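GDP-L-fucose synthase (Campylobacter jejuni subsp. jejuni serotype O:2, PDB 7M13) binds NADPH and probably acts as a GDP-sugar epimerase/reductase, serving as GDP-D-glycero-L-gluco-heptose synthase in capsular polysaccharide biosynthesis. Local coordinates at residues K10-G15 with L44-Q49; N35-T40 with A53-E58. All blocks are in the same frame, centred on the assembly; numbering follows the deposited sequence.

Contact 1 of 2, residues K10-G15 with L44-Q49. With NAP (NADP nicotinamide-adenine-dinucleotide phosphate), chain E.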
loop_
_atom_site.group_PDB
_atom_site.type_symbol
_atom_site.label_atom_id
_atom_site.label_comp_id
_atom_site.label_asym_id
_atom_site.label_seq_id
_atom_site.Cartn_x
_atom_site.Cartn_y
_atom_site.Cartn_z
ATOM N N LYS B 10 -8.381 29.472 2.455
ATOM C CA LYS B 10 -8.046 29.011 1.103
ATOM C C LYS B 10 -8.228 27.499 1.059
ATOM O O LYS B 10 -7.499 26.804 1.765
ATOM C CB LYS B 10 -6.635 29.425 0.697
ATOM C CG LYS B 10 -6.374 29.167 -0.775
ATOM C CD LYS B 10 -5.124 29.868 -1.267
ATOM C CE LYS B 10 -4.937 29.834 -2.758
ATOM N NZ LYS B 10 -3.818 30.741 -3.122
ATOM N N ILE B 11 -9.129 27.028 0.216
ATOM C CA ILE B 11 -9.558 25.609 0.159
ATOM C C ILE B 11 -9.235 25.067 -1.212
ATOM O O ILE B 11 -9.732 25.580 -2.199
ATOM C CB ILE B 11 -11.065 25.475 0.445
ATOM C CG1 ILE B 11 -11.372 26.049 1.818
ATOM C CG2 ILE B 11 -11.505 24.015 0.284
ATOM C CD1 ILE B 11 -12.860 26.187 2.110
ATOM N N TYR B 12 -8.440 23.988 -1.279
ATOM C CA TYR B 12 -8.152 23.258 -2.528
ATOM C C TYR B 12 -9.052 22.032 -2.610
ATOM O O TYR B 12 -9.066 21.244 -1.675
ATOM C CB TYR B 12 -6.665 22.903 -2.571
ATOM C CG TYR B 12 -6.245 21.987 -3.686
ATOM C CD1 TYR B 12 -6.695 22.140 -4.988
ATOM C CD2 TYR B 12 -5.413 20.905 -3.406
ATOM C CE1 TYR B 12 -6.294 21.286 -5.997
ATOM C CE2 TYR B 12 -4.991 20.066 -4.414
ATOM C CZ TYR B 12 -5.463 20.222 -5.692
ATOM O OH TYR B 12 -5.100 19.346 -6.664
ATOM N N ILE B 13 -9.841 21.949 -3.659
ATOM C CA ILE B 13 -10.595 20.726 -4.040
ATOM C C ILE B 13 -9.853 20.084 -5.196
ATOM O O ILE B 13 -9.926 20.579 -6.318
ATOM C CB ILE B 13 -12.073 21.019 -4.367
ATOM C CG1 ILE B 13 -12.757 21.731 -3.199
ATOM C CG2 ILE B 13 -12.804 19.720 -4.711
ATOM C CD1 ILE B 13 -12.994 23.193 -3.404
ATOM N N ALA B 14 -9.173 18.970 -4.943
ATOM C CA ALA B 14 -8.469 18.203 -5.979
ATOM C C ALA B 14 -9.505 17.396 -6.736
ATOM O O ALA B 14 -10.391 16.829 -6.053
ATOM C CB ALA B 14 -7.418 17.344 -5.345
ATOM N N GLY B 15 -9.457 17.356 -8.053
ATOM C CA GLY B 15 -10.452 16.626 -8.853
ATOM C C GLY B 15 -11.794 17.310 -8.856
ATOM O O GLY B 15 -12.840 16.623 -8.752
ATOM N N LEU B 44 -2.769 20.924 -13.872
ATOM C CA LEU B 44 -1.981 20.254 -12.810
ATOM C C LEU B 44 -2.226 18.746 -12.897
ATOM O O LEU B 44 -3.337 18.267 -12.590
ATOM C CB LEU B 44 -2.367 20.807 -11.436
ATOM C CG LEU B 44 -1.750 20.133 -10.203
ATOM C CD1 LEU B 44 -0.239 20.217 -10.243
ATOM C CD2 LEU B 44 -2.322 20.771 -8.950
ATOM N N ASP B 45 -1.229 18.020 -13.383
ATOM C CA ASP B 45 -1.249 16.543 -13.423
ATOM C C ASP B 45 -0.859 16.018 -12.041
ATOM O O ASP B 45 0.308 16.159 -11.654
ATOM C CB ASP B 45 -0.283 16.034 -14.480
ATOM C CG ASP B 45 -0.244 14.513 -14.568
ATOM O OD1 ASP B 45 -1.057 13.796 -13.872
ATOM O OD2 ASP B 45 0.606 14.015 -15.353
ATOM N N LEU B 46 -1.816 15.478 -11.272
ATOM C CA LEU B 46 -1.576 15.132 -9.849
ATOM C C LEU B 46 -0.676 13.883 -9.698
ATOM O O LEU B 46 -0.196 13.667 -8.574
ATOM C CB LEU B 46 -2.922 14.888 -9.162
ATOM C CG LEU B 46 -3.743 16.170 -8.972
ATOM C CD1 LEU B 46 -5.100 15.812 -8.423
ATOM C CD2 LEU B 46 -3.034 17.117 -8.059
ATOM N N VAL B 47 -0.394 13.173 -10.786
ATOM C CA VAL B 47 0.589 12.060 -10.779
ATOM C C VAL B 47 2.009 12.633 -10.743
ATOM O O VAL B 47 2.924 11.881 -10.405
ATOM C CB VAL B 47 0.332 11.105 -11.952
ATOM C CG1 VAL B 47 1.430 10.069 -12.124
ATOM C CG2 VAL B 47 -1.018 10.424 -11.788
ATOM N N ASN B 48 2.199 13.868 -11.200
ATOM C CA ASN B 48 3.544 14.442 -11.370
ATOM C C ASN B 48 3.966 15.144 -10.080
ATOM O O ASN B 48 3.427 16.211 -9.754
ATOM C CB ASN B 48 3.570 15.354 -12.603
ATOM C CG ASN B 48 4.966 15.872 -12.897
ATOM O OD1 ASN B 48 5.357 16.871 -12.336
ATOM N ND2 ASN B 48 5.768 15.109 -13.642
ATOM N N GLN B 49 4.898 14.547 -9.366
ATOM C CA GLN B 49 5.392 15.052 -8.087
ATOM C C GLN B 49 5.905 16.482 -8.218
ATOM O O GLN B 49 5.545 17.320 -7.410
ATOM C CB GLN B 49 6.457 14.092 -7.590
ATOM C CG GLN B 49 7.091 14.588 -6.320
ATOM C CD GLN B 49 8.220 13.696 -5.892
ATOM O OE1 GLN B 49 8.216 13.102 -4.809
ATOM N NE2 GLN B 49 9.201 13.628 -6.738
HETATM P PA NAP E . -14.708 11.103 -10.463
HETATM O O1A NAP E . -14.255 9.848 -11.148
HETATM O O2A NAP E . -16.087 11.614 -10.803
HETATM O O5B NAP E . -13.726 12.301 -10.722
HETATM C C5B NAP E . -12.318 12.141 -10.552
HETATM C C4B NAP E . -11.686 13.435 -10.956
HETATM O O4B NAP E . -10.268 13.314 -10.694
HETATM C C3B NAP E . -11.835 13.787 -12.451
HETATM O O3B NAP E . -12.384 15.093 -12.580
HETATM C C2B NAP E . -10.418 13.648 -12.993
HETATM O O2B NAP E . -10.089 14.609 -13.997
HETATM C C1B NAP E . -9.577 13.938 -11.755
HETATM N N9A NAP E . -8.252 13.368 -11.869
HETATM C C8A NAP E . -7.910 12.059 -12.019
HETATM N N7A NAP E . -6.628 11.862 -12.214
HETATM C C5A NAP E . -6.090 13.131 -12.203
HETATM C C6A NAP E . -4.773 13.594 -12.374
HETATM N N6A NAP E . -3.728 12.802 -12.640
HETATM N N1A NAP E . -4.585 14.931 -12.316
HETATM C C2A NAP E . -5.637 15.728 -12.081
HETATM N N3A NAP E . -6.919 15.400 -11.915
HETATM C C4A NAP E . -7.077 14.073 -11.997
HETATM O O3 NAP E . -14.609 10.881 -8.884
HETATM P PN NAP E . -15.783 10.633 -7.850
HETATM O O1N NAP E . -16.653 9.563 -8.383
HETATM O O2N NAP E . -16.351 11.957 -7.526
HETATM O O5D NAP E . -14.949 10.069 -6.593
HETATM C C5D NAP E . -14.481 10.940 -5.589
HETATM C C4D NAP E . -13.788 10.107 -4.548
HETATM O O4D NAP E . -14.743 9.202 -3.928
HETATM C C3D NAP E . -12.641 9.234 -5.075
HETATM O O3D NAP E . -11.591 9.133 -4.103
HETATM C C2D NAP E . -13.340 7.919 -5.280
HETATM O O2D NAP E . -12.455 6.805 -5.343
HETATM C C1D NAP E . -14.260 7.868 -4.078
HETATM N N1N NAP E . -15.372 6.917 -4.299
HETATM C C2N NAP E . -16.283 7.095 -5.303
HETATM C C3N NAP E . -17.238 6.166 -5.541
HETATM C C7N NAP E . -18.245 6.301 -6.626
HETATM O O7N NAP E . -19.195 5.492 -6.669
HETATM N N7N NAP E . -18.089 7.291 -7.500
HETATM C C4N NAP E . -17.344 4.999 -4.687
HETATM C C5N NAP E . -16.376 4.896 -3.619
HETATM C C6N NAP E . -15.423 5.770 -3.509
HETATM P P2B NAP E . -10.586 14.399 -15.522
HETATM O O1X NAP E . -12.042 14.769 -15.476
HETATM O O2X NAP E . -10.298 13.027 -15.948
HETATM O O3X NAP E . -9.731 15.404 -16.318
#

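Contact 2 of 2, residues N35-T40 with A53-E58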
loop_
_atom_site.group_PDB
_atom_site.type_symbol
_atom_site.label_atom_id
_atom_site.label_comp_id
_atom_site.label_asym_id
_atom_site.label_seq_id
_atom_site.Cartn_x
_atom_site.Cartn_y
_atom_site.Cartn_z
ATOM N N ASN B 35 -13.226 31.137 -1.286
ATOM C CA ASN B 35 -11.772 31.290 -1.553
ATOM C C ASN B 35 -11.220 29.914 -1.952
ATOM O O ASN B 35 -10.436 29.322 -1.196
ATOM C CB ASN B 35 -11.013 31.839 -0.359
ATOM C CG ASN B 35 -9.579 32.206 -0.669
ATOM O OD1 ASN B 35 -9.200 32.273 -1.852
ATOM N ND2 ASN B 35 -8.800 32.416 0.380
ATOM N N LEU B 36 -11.685 29.417 -3.071
ATOM C CA LEU B 36 -11.355 28.063 -3.555
ATOM C C LEU B 36 -10.230 28.150 -4.555
ATOM O O LEU B 36 -10.128 29.118 -5.336
ATOM C CB LEU B 36 -12.585 27.416 -4.178
ATOM C CG LEU B 36 -13.853 27.407 -3.327
ATOM C CD1 LEU B 36 -14.968 26.685 -4.054
ATOM C CD2 LEU B 36 -13.630 26.840 -1.932
ATOM N N VAL B 37 -9.414 27.103 -4.590
ATOM C CA VAL B 37 -8.390 26.992 -5.655
ATOM C C VAL B 37 -8.660 25.671 -6.346
ATOM O O VAL B 37 -8.832 24.629 -5.643
ATOM C CB VAL B 37 -6.956 27.177 -5.127
ATOM C CG1 VAL B 37 -6.614 26.234 -3.994
ATOM C CG2 VAL B 37 -5.940 27.062 -6.258
ATOM N N LEU B 38 -8.811 25.740 -7.653
ATOM C CA LEU B 38 -9.317 24.669 -8.529
ATOM C C LEU B 38 -8.347 24.550 -9.701
ATOM O O LEU B 38 -8.030 25.567 -10.309
ATOM C CB LEU B 38 -10.732 25.018 -8.977
ATOM C CG LEU B 38 -11.745 25.377 -7.891
ATOM C CD1 LEU B 38 -13.049 25.815 -8.537
ATOM C CD2 LEU B 38 -11.987 24.212 -6.933
ATOM N N LYS B 39 -7.821 23.366 -9.957
ATOM C CA LYS B 39 -6.911 23.103 -11.098
ATOM C C LYS B 39 -7.473 21.960 -11.933
ATOM O O LYS B 39 -7.726 20.862 -11.395
ATOM C CB LYS B 39 -5.507 22.793 -10.584
ATOM C CG LYS B 39 -4.856 23.915 -9.811
ATOM C CD LYS B 39 -4.456 25.074 -10.707
ATOM C CE LYS B 39 -3.687 26.129 -9.952
ATOM N NZ LYS B 39 -3.422 27.325 -10.787
ATOM N N THR B 40 -7.616 22.158 -13.248
ATOM C CA THR B 40 -7.945 21.039 -14.154
ATOM C C THR B 40 -6.725 20.120 -14.260
ATOM O O THR B 40 -5.608 20.563 -13.894
ATOM C CB THR B 40 -8.357 21.549 -15.536
ATOM O OG1 THR B 40 -7.189 22.163 -16.087
ATOM C CG2 THR B 40 -9.505 22.535 -15.468
ATOM N N ALA B 53 4.289 19.552 -6.090
ATOM C CA ALA B 53 5.112 20.268 -5.125
ATOM C C ALA B 53 5.084 21.770 -5.462
ATOM O O ALA B 53 4.939 22.583 -4.554
ATOM C CB ALA B 53 6.486 19.657 -5.152
ATOM N N LYS B 54 5.221 22.118 -6.735
ATOM C CA LYS B 54 5.209 23.543 -7.155
ATOM C C LYS B 54 3.862 24.184 -6.825
ATOM O O LYS B 54 3.826 25.333 -6.340
ATOM C CB LYS B 54 5.438 23.669 -8.663
ATOM C CG LYS B 54 6.879 23.585 -9.117
ATOM C CD LYS B 54 6.993 23.879 -10.590
ATOM C CE LYS B 54 8.416 23.829 -11.107
ATOM N NZ LYS B 54 8.427 23.555 -12.564
ATOM N N PHE B 55 2.763 23.483 -7.090
ATOM C CA PHE B 55 1.403 23.995 -6.802
ATOM C C PHE B 55 1.269 24.334 -5.317
ATOM O O PHE B 55 0.747 25.399 -4.941
ATOM C CB PHE B 55 0.327 22.991 -7.219
ATOM C CG PHE B 55 -1.028 23.248 -6.629
ATOM C CD1 PHE B 55 -1.829 24.255 -7.143
ATOM C CD2 PHE B 55 -1.449 22.567 -5.498
ATOM C CE1 PHE B 55 -3.078 24.509 -6.611
ATOM C CE2 PHE B 55 -2.675 22.862 -4.927
ATOM C CZ PHE B 55 -3.478 23.838 -5.472
ATOM N N PHE B 56 1.638 23.409 -4.427
ATOM C CA PHE B 56 1.489 23.634 -2.977
ATOM C C PHE B 56 2.355 24.794 -2.507
ATOM O O PHE B 56 1.887 25.614 -1.697
ATOM C CB PHE B 56 1.755 22.354 -2.184
ATOM C CG PHE B 56 0.522 21.500 -2.051
ATOM C CD1 PHE B 56 -0.369 21.707 -1.014
ATOM C CD2 PHE B 56 0.229 20.513 -2.975
ATOM C CE1 PHE B 56 -1.532 20.959 -0.942
ATOM C CE2 PHE B 56 -0.902 19.729 -2.877
ATOM C CZ PHE B 56 -1.789 19.976 -1.857
ATOM N N LYS B 57 3.571 24.910 -3.042
ATOM C CA LYS B 57 4.498 25.998 -2.634
ATOM C C LYS B 57 3.955 27.342 -3.143
ATOM O O LYS B 57 4.077 28.347 -2.406
ATOM C CB LYS B 57 5.908 25.684 -3.158
ATOM C CG LYS B 57 7.055 26.349 -2.394
ATOM C CD LYS B 57 7.173 25.941 -0.931
ATOM C CE LYS B 57 7.560 24.495 -0.675
ATOM N NZ LYS B 57 7.939 24.264 0.743
ATOM N N GLU B 58 3.312 27.369 -4.319
ATOM C CA GLU B 58 2.779 28.644 -4.893
ATOM C C GLU B 58 1.467 29.048 -4.198
ATOM O O GLU B 58 1.248 30.250 -3.900
ATOM C CB GLU B 58 2.588 28.495 -6.402
ATOM C CG GLU B 58 1.863 29.651 -7.091
ATOM C CD GLU B 58 2.556 31.001 -7.018
ATOM O OE1 GLU B 58 3.735 31.046 -6.614
ATOM O OE2 GLU B 58 1.853 32.005 -7.318
#

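Contact 1 of 2, residues K10-G15 with L44-Q49
At the adenine end of the Rossmann-fold NADP site, the first strand, 11-14, meets the loop that precedes helix 49-59 through Y12, A14, L44 and L46. L46 comes from the opposite direction to Y12, and its CD2 lies 3.3 Å from Y12 OH. L44 crosses the tyrosine obliquely, with CD2 also against that hydroxyl. The other L46 branch, CD1, packs on A14 CB at 4.1 Å, also borders Y12 OH, and reaches C2A of the adenine, so this leucine touches both strand and base. No hydrogen bond joins the two segments; the buried contact is made by methyl groups against a hydroxyl and a methyl, and L46 N and D45 OD1 bond the cofactor. L46 N donates to NAP N1A over 3.0 Å in a nearly straight bond (175°), while NAP N6A donates to D45 OD1 at 3.1 Å, a pair that reads the Watson-Crick edge of adenine. D45 and N48 bound a type I turn, closed by N48 N to D45 O. On the strand side, G15 CA approaches the ribose O4B. D45 OD1 takes a second bond in an Asx turn, from V47 N at 3.2 Å, arriving from above the carboxylate plane.

Contact 2 of 2, residues N35-T40 with A53-E58
F55 presents the CE1 corner of its ring to V37 and K39, which lie two residues apart on 35-40 and both direct their CB toward the helix. V37 and F55 approach from opposite directions: V37 CG2 lies near the plane of the ring, at its edge, 3.9 Å from F55 CE1 and 4.1 Å from F55 CZ. The valine therefore abuts the rim. Its CG2 is anti to the backbone N, which leaves CG1 between the backbone N and the carbonyl carbon (chi1 55°), normally the less favoured place for a valine branch; CG2 is thereby the methyl turned to the ring edge. K39 runs at a slant to the F55 side chain, its CG standing oblique to the ring. Its chain is bent at chi2 (-71°), and the bend brings both CG and CE to the CE1 corner: K39 CG is 3.7 Å from F55 CE1, and K39 CE is 3.8 Å from that same carbon. The aliphatic part of the lysine does the touching. This is helix-on-sheet packing in the Rossmann fold, with helix 49-59 laid against the strand 36-37 region at the sheet's edge; on the other side of that region, L36 and L38 meet helix 19-30. F55 reaches the sheet and also meets the ring of Y12 on strand 11-14, the planes inclined at about 50°. Within the helix, F56 turns its ring differently: F55 CE2 sits 4.1 Å above the F56 plane, over its centre, while F56 CE2 lies in the plane of the F55 ring, at the edge. F56 also packs on N97 and S98 of helix 80-100.

From the N terminus, strand 11-14 comes first, then helix 19-30 leads to strand 36-37, the cofactor loop 44-49 and helix 49-59. Contact 1 closes the longer loop, from 10-15 to 44-49; contact 2 closes a shorter one, from 35-40 to 53-58. Their segments alternate along the chain, so the two loops cross. Strands 11-14 and 36-37 are parallel neighbours in one sheet, joined where I11 O faces V37 N at 2.9 Å and I11 N faces N35 O at 3.0 Å, both probable hydrogen bonds. With centres 6 Å apart, the contacts tie these two strands to the adenine-binding loop and the helix that follows it.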